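Local coordinates for protein spermidine synthase (Corynebacterium glutamicum ATCC 13032, PDB 3GJY) that probably catalyses transfer of an aminopropyl group from decarboxylated S-adenosylmethionine to putrescine, making spermidine, at residues Phe68-Ala80 and Ile260-Gln272. Sequence-based numbering, arbitrary orientation. Where two conformers were deposited one is given.
Sequences FEYMRWIATGARA and ITRELLGGGVPAQ
The indole of Trp-73 takes the methyl of Ala-271 on one face, CB lying 3.8 Å from the centroid of the five-membered ring in a CH-pi contact, while its own helix supplies the other face with Glu-69 O and Tyr-70 CA. Val-269 O sits at the ring edge, near the plane, and so does the water that accepts from NE1. That water also lies within hydrogen-bonding distance of Leu-264 O and Val-269 O, bridging the buried indole N-H to the loop. This is helix-on-helix packing on one side of the mixed sheet of a Rossmann-like methyltransferase fold: the helical segments 69-80 and 260-264, parts of helices 69-85 and 255-264, run nearly antiparallel (165°), and the chain after the second returns beside the first toward edge strand 272-274. Ile-241 of strand 238-245 also touches the Trp-73 side chain.

Leu-264 meets the ring obliquely, its CD2 3.8 Å from Trp-73 CD1, and reaches on to the Thr-76 methyl. Thr-76 OG1 lies 3.0 Å from Glu-263 OE1, and a water donates to the same OG1. Toward the C-terminal end of 69-80, Ala-80 CB rests against CG1 and CD1 of Ile-260. The Arg-72 guanidinium gets to the other helix through water: NH2 and Glu-263 O share one, each 2.8 Å from its oxygen, and NE binds a second in the guanidinium plane.

At the N-terminal end of 69-80, a bend at chi2 brings the Glu-69 carboxylate over the glycine turn 266-268. There Gly-268 N donates to Glu-69 OE2 at 2.8 Å, from the syn side. The N-H...O angle is 135° and the N lies 30° out of the carboxylate plane.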
loop_
_atom_site.group_PDB
_atom_site.type_symbol
_atom_site.label_atom_id
_atom_site.label_comp_id
_atom_site.label_asym_id
_atom_site.label_seq_id
_atom_site.Cartn_x
_atom_site.Cartn_y
_atom_site.Cartn_z
ATOM N N PHE A 68 -0.348 -9.831 7.936
ATOM C CA PHE A 68 0.649 -9.541 6.925
ATOM C C PHE A 68 1.564 -8.446 7.421
ATOM O O PHE A 68 1.100 -7.354 7.740
ATOM C CB PHE A 68 -0.011 -9.128 5.589
ATOM C CG PHE A 68 -0.457 -10.309 4.773
ATOM C CD1 PHE A 68 -1.532 -11.078 5.192
ATOM C CD2 PHE A 68 0.252 -10.696 3.634
ATOM C CE1 PHE A 68 -1.901 -12.230 4.496
ATOM C CE2 PHE A 68 -0.121 -11.849 2.919
ATOM C CZ PHE A 68 -1.225 -12.594 3.343
ATOM N N GLU A 69 2.862 -8.749 7.506
ATOM C CA GLU A 69 3.820 -7.790 8.065
ATOM C C GLU A 69 3.802 -6.460 7.342
ATOM O O GLU A 69 3.780 -5.400 7.963
ATOM C CB GLU A 69 5.254 -8.361 8.068
ATOM C CG GLU A 69 5.377 -9.695 8.856
ATOM C CD GLU A 69 5.184 -9.539 10.350
ATOM O OE1 GLU A 69 5.390 -8.434 10.882
ATOM O OE2 GLU A 69 4.817 -10.539 11.012
ATOM N N TYR A 70 3.805 -6.496 6.016
ATOM C CA TYR A 70 3.897 -5.226 5.297
ATOM C C TYR A 70 2.663 -4.363 5.557
ATOM O O TYR A 70 2.750 -3.145 5.473
ATOM C CB TYR A 70 4.089 -5.424 3.778
ATOM C CG TYR A 70 2.810 -5.711 3.008
ATOM C CD1 TYR A 70 1.983 -4.663 2.544
ATOM C CD2 TYR A 70 2.446 -7.019 2.690
ATOM C CE1 TYR A 70 0.814 -4.912 1.837
ATOM C CE2 TYR A 70 1.287 -7.283 1.955
ATOM C CZ TYR A 70 0.468 -6.232 1.553
ATOM O OH TYR A 70 -0.668 -6.482 0.828
HETATM N N MSE A 71 1.510 -4.980 5.833
HETATM C CA MSE A 71 0.293 -4.186 6.180
HETATM C C MSE A 71 0.457 -3.503 7.514
HETATM O O MSE A 71 0.081 -2.329 7.672
HETATM C CB MSE A 71 -0.951 -5.086 6.198
HETATM C CG MSE A 71 -1.379 -5.629 4.850
HETATM SE SE MSE A 71 -3.110 -6.457 4.982
HETATM C CE MSE A 71 -3.148 -7.187 3.206
ATOM N N ARG A 72 1.090 -4.218 8.463
ATOM C CA ARG A 72 1.416 -3.592 9.742
ATOM C C ARG A 72 2.356 -2.397 9.534
ATOM O O ARG A 72 2.228 -1.368 10.244
ATOM C CB ARG A 72 2.090 -4.607 10.665
ATOM C CG ARG A 72 1.177 -5.770 10.996
ATOM C CD ARG A 72 1.928 -6.824 11.806
ATOM N NE ARG A 72 2.245 -6.380 13.153
ATOM C CZ ARG A 72 1.460 -6.594 14.210
ATOM N NH1 ARG A 72 0.290 -7.228 14.094
ATOM N NH2 ARG A 72 1.840 -6.157 15.393
ATOM N N TRP A 73 3.307 -2.543 8.607
ATOM C CA TRP A 73 4.278 -1.461 8.359
ATOM C C TRP A 73 3.616 -0.243 7.733
ATOM O O TRP A 73 3.886 0.898 8.133
ATOM C CB TRP A 73 5.448 -1.953 7.505
ATOM C CG TRP A 73 6.142 -3.148 8.105
ATOM C CD1 TRP A 73 6.074 -3.596 9.398
ATOM C CD2 TRP A 73 7.015 -4.022 7.420
ATOM N NE1 TRP A 73 6.826 -4.738 9.555
ATOM C CE2 TRP A 73 7.437 -5.012 8.356
ATOM C CE3 TRP A 73 7.505 -4.072 6.107
ATOM C CZ2 TRP A 73 8.303 -6.057 8.001
ATOM C CZ3 TRP A 73 8.399 -5.127 5.762
ATOM C CH2 TRP A 73 8.776 -6.086 6.710
ATOM N N ILE A 74 2.738 -0.485 6.749
ATOM C CA ILE A 74 1.943 0.623 6.174
ATOM C C ILE A 74 1.110 1.293 7.294
ATOM O O ILE A 74 1.064 2.529 7.388
ATOM C CB ILE A 74 1.039 0.150 5.031
ATOM C CG1 ILE A 74 1.921 -0.266 3.847
ATOM C CG2 ILE A 74 0.063 1.250 4.626
ATOM C CD1 ILE A 74 1.139 -1.016 2.761
ATOM N N ALA A 75 0.443 0.491 8.123
ATOM C CA ALA A 75 -0.358 1.068 9.211
ATOM C C ALA A 75 0.499 1.971 10.086
ATOM O O ALA A 75 0.098 3.083 10.410
ATOM C CB ALA A 75 -0.968 -0.039 10.071
ATOM N N THR A 76 1.686 1.493 10.480
ATOM C CA THR A 76 2.533 2.263 11.381
ATOM C C THR A 76 3.023 3.564 10.711
ATOM O O THR A 76 2.939 4.659 11.309
ATOM C CB THR A 76 3.736 1.408 11.814
ATOM O OG1 THR A 76 3.254 0.323 12.610
ATOM C CG2 THR A 76 4.753 2.259 12.608
ATOM N N GLY A 77 3.531 3.450 9.492
ATOM C CA GLY A 77 4.090 4.638 8.839
ATOM C C GLY A 77 3.005 5.653 8.514
ATOM O O GLY A 77 3.195 6.848 8.727
ATOM N N ALA A 78 1.867 5.182 7.982
ATOM C CA ALA A 78 0.786 6.095 7.593
ATOM C C ALA A 78 0.150 6.742 8.825
ATOM O O ALA A 78 -0.101 7.950 8.833
ATOM C CB ALA A 78 -0.286 5.380 6.743
ATOM N N ARG A 79 -0.094 5.963 9.875
ATOM C CA ARG A 79 -0.740 6.556 11.075
ATOM C C ARG A 79 0.171 7.605 11.692
ATOM O O ARG A 79 -0.299 8.664 12.135
ATOM C CB ARG A 79 -1.093 5.507 12.132
ATOM C CG ARG A 79 -2.306 4.645 11.733
ATOM C CD ARG A 79 -2.533 3.576 12.770
ATOM N NE ARG A 79 -2.917 4.125 14.062
ATOM C CZ ARG A 79 -3.267 3.360 15.090
ATOM N NH1 ARG A 79 -3.253 2.031 14.963
ATOM N NH2 ARG A 79 -3.612 3.917 16.246
ATOM N N ALA A 80 1.479 7.334 11.729
ATOM C CA ALA A 80 2.398 8.338 12.304
ATOM C C ALA A 80 2.288 9.676 11.539
ATOM O O ALA A 80 2.254 10.759 12.135
ATOM C CB ALA A 80 3.842 7.812 12.326
ATOM N N ILE A 260 7.617 4.983 16.129
ATOM C CA ILE A 260 7.449 4.150 14.959
ATOM C C ILE A 260 8.239 2.858 15.141
ATOM O O ILE A 260 7.724 1.754 14.900
ATOM C CB ILE A 260 7.917 4.875 13.651
ATOM C CG1 ILE A 260 6.897 5.924 13.201
ATOM C CG2 ILE A 260 8.232 3.874 12.542
ATOM C CD1 ILE A 260 7.472 6.953 12.191
ATOM N N THR A 261 9.502 2.993 15.577
ATOM C CA THR A 261 10.355 1.839 15.698
ATOM C C THR A 261 9.780 0.808 16.668
ATOM O O THR A 261 9.794 -0.395 16.392
ATOM C CB THR A 261 11.782 2.257 16.075
ATOM O OG1 THR A 261 12.314 3.073 15.024
ATOM C CG2 THR A 261 12.670 1.039 16.280
ATOM N N ARG A 262 9.267 1.257 17.802
ATOM C CA ARG A 262 8.712 0.322 18.781
ATOM C C ARG A 262 7.568 -0.457 18.160
ATOM O O ARG A 262 7.456 -1.661 18.383
ATOM C CB ARG A 262 8.292 1.041 20.059
ATOM C CG ARG A 262 9.506 1.633 20.777
ATOM C CD ARG A 262 9.235 2.167 22.161
ATOM N NE ARG A 262 8.115 3.085 22.204
ATOM C CZ ARG A 262 8.233 4.405 22.084
ATOM N NH1 ARG A 262 9.429 4.963 21.926
ATOM N NH2 ARG A 262 7.148 5.163 22.129
ATOM N N GLU A 263 6.735 0.210 17.341
ATOM C CA GLU A 263 5.673 -0.525 16.648
ATOM C C GLU A 263 6.226 -1.531 15.649
ATOM O O GLU A 263 5.728 -2.648 15.532
ATOM C CB GLU A 263 4.709 0.425 15.924
ATOM C CG GLU A 263 3.977 1.370 16.863
ATOM C CD GLU A 263 2.872 2.146 16.177
ATOM O OE1 GLU A 263 2.703 2.040 14.950
ATOM O OE2 GLU A 263 2.161 2.884 16.868
ATOM N N LEU A 264 7.256 -1.131 14.906
ATOM C CA LEU A 264 7.860 -2.006 13.902
ATOM C C LEU A 264 8.545 -3.236 14.475
ATOM O O LEU A 264 8.789 -4.208 13.753
ATOM C CB LEU A 264 8.885 -1.240 13.047
ATOM C CG LEU A 264 8.343 -0.097 12.208
ATOM C CD1 LEU A 264 9.508 0.542 11.429
ATOM C CD2 LEU A 264 7.196 -0.531 11.257
ATOM N N LEU A 265 8.878 -3.181 15.763
ATOM C CA LEU A 265 9.506 -4.324 16.433
ATOM C C LEU A 265 8.467 -5.265 16.994
ATOM O O LEU A 265 8.833 -6.323 17.540
ATOM C CB LEU A 265 10.473 -3.868 17.525
ATOM C CG LEU A 265 11.673 -3.044 17.026
ATOM C CD1 LEU A 265 12.461 -2.488 18.191
ATOM C CD2 LEU A 265 12.572 -3.853 16.081
ATOM N N GLY A 266 7.185 -4.915 16.861
ATOM C CA GLY A 266 6.104 -5.707 17.435
ATOM C C GLY A 266 5.537 -6.836 16.595
ATOM O O GLY A 266 4.734 -7.642 17.107
ATOM N N GLY A 267 5.921 -6.898 15.323
ATOM C CA GLY A 267 5.433 -7.946 14.405
ATOM C C GLY A 267 6.283 -9.209 14.446
ATOM O O GLY A 267 7.218 -9.292 15.229
ATOM N N GLY A 268 6.002 -10.158 13.564
ATOM C CA GLY A 268 6.800 -11.385 13.469
ATOM C C GLY A 268 8.147 -11.196 12.813
ATOM O O GLY A 268 9.047 -12.021 12.955
ATOM N N VAL A 269 8.273 -10.117 12.054
ATOM C CA VAL A 269 9.528 -9.769 11.416
ATOM C C VAL A 269 9.860 -8.357 11.872
ATOM O O VAL A 269 9.147 -7.420 11.536
ATOM C CB VAL A 269 9.381 -9.795 9.873
ATOM C CG1 VAL A 269 10.627 -9.197 9.198
ATOM C CG2 VAL A 269 9.134 -11.222 9.400
ATOM N N PRO A 270 10.910 -8.184 12.696
ATOM C CA PRO A 270 11.197 -6.823 13.162
ATOM C C PRO A 270 11.685 -5.958 12.009
ATOM O O PRO A 270 12.551 -6.356 11.256
ATOM C CB PRO A 270 12.313 -7.027 14.209
ATOM C CG PRO A 270 12.928 -8.317 13.830
ATOM C CD PRO A 270 11.778 -9.174 13.348
ATOM N N ALA A 271 11.088 -4.802 11.839
ATOM C CA ALA A 271 11.452 -3.962 10.693
ATOM C C ALA A 271 12.162 -2.701 11.126
ATOM O O ALA A 271 12.245 -2.418 12.319
ATOM C CB ALA A 271 10.217 -3.603 9.884
ATOM N N GLN A 272 12.669 -1.954 10.150
ATOM C CA GLN A 272 13.463 -0.744 10.401
ATOM C C GLN A 272 12.839 0.434 9.634
ATOM O O GLN A 272 12.475 0.298 8.464
ATOM C CB GLN A 272 14.907 -0.950 9.900
ATOM C CG GLN A 272 15.652 -2.043 10.701
ATOM C CD GLN A 272 16.948 -2.538 10.081
ATOM O OE1 GLN A 272 17.313 -2.192 8.950
ATOM N NE2 GLN A 272 17.637 -3.407 10.820
HETATM O O HOH W 1 4.700 -4.790 13.051
HETATM O O HOH W 2 3.372 -3.964 16.141
HETATM O O HOH W 3 6.985 -5.979 12.306
HETATM O O HOH W 4 2.306 4.861 14.077
HETATM O O HOH W 5 4.371 -2.212 12.602
#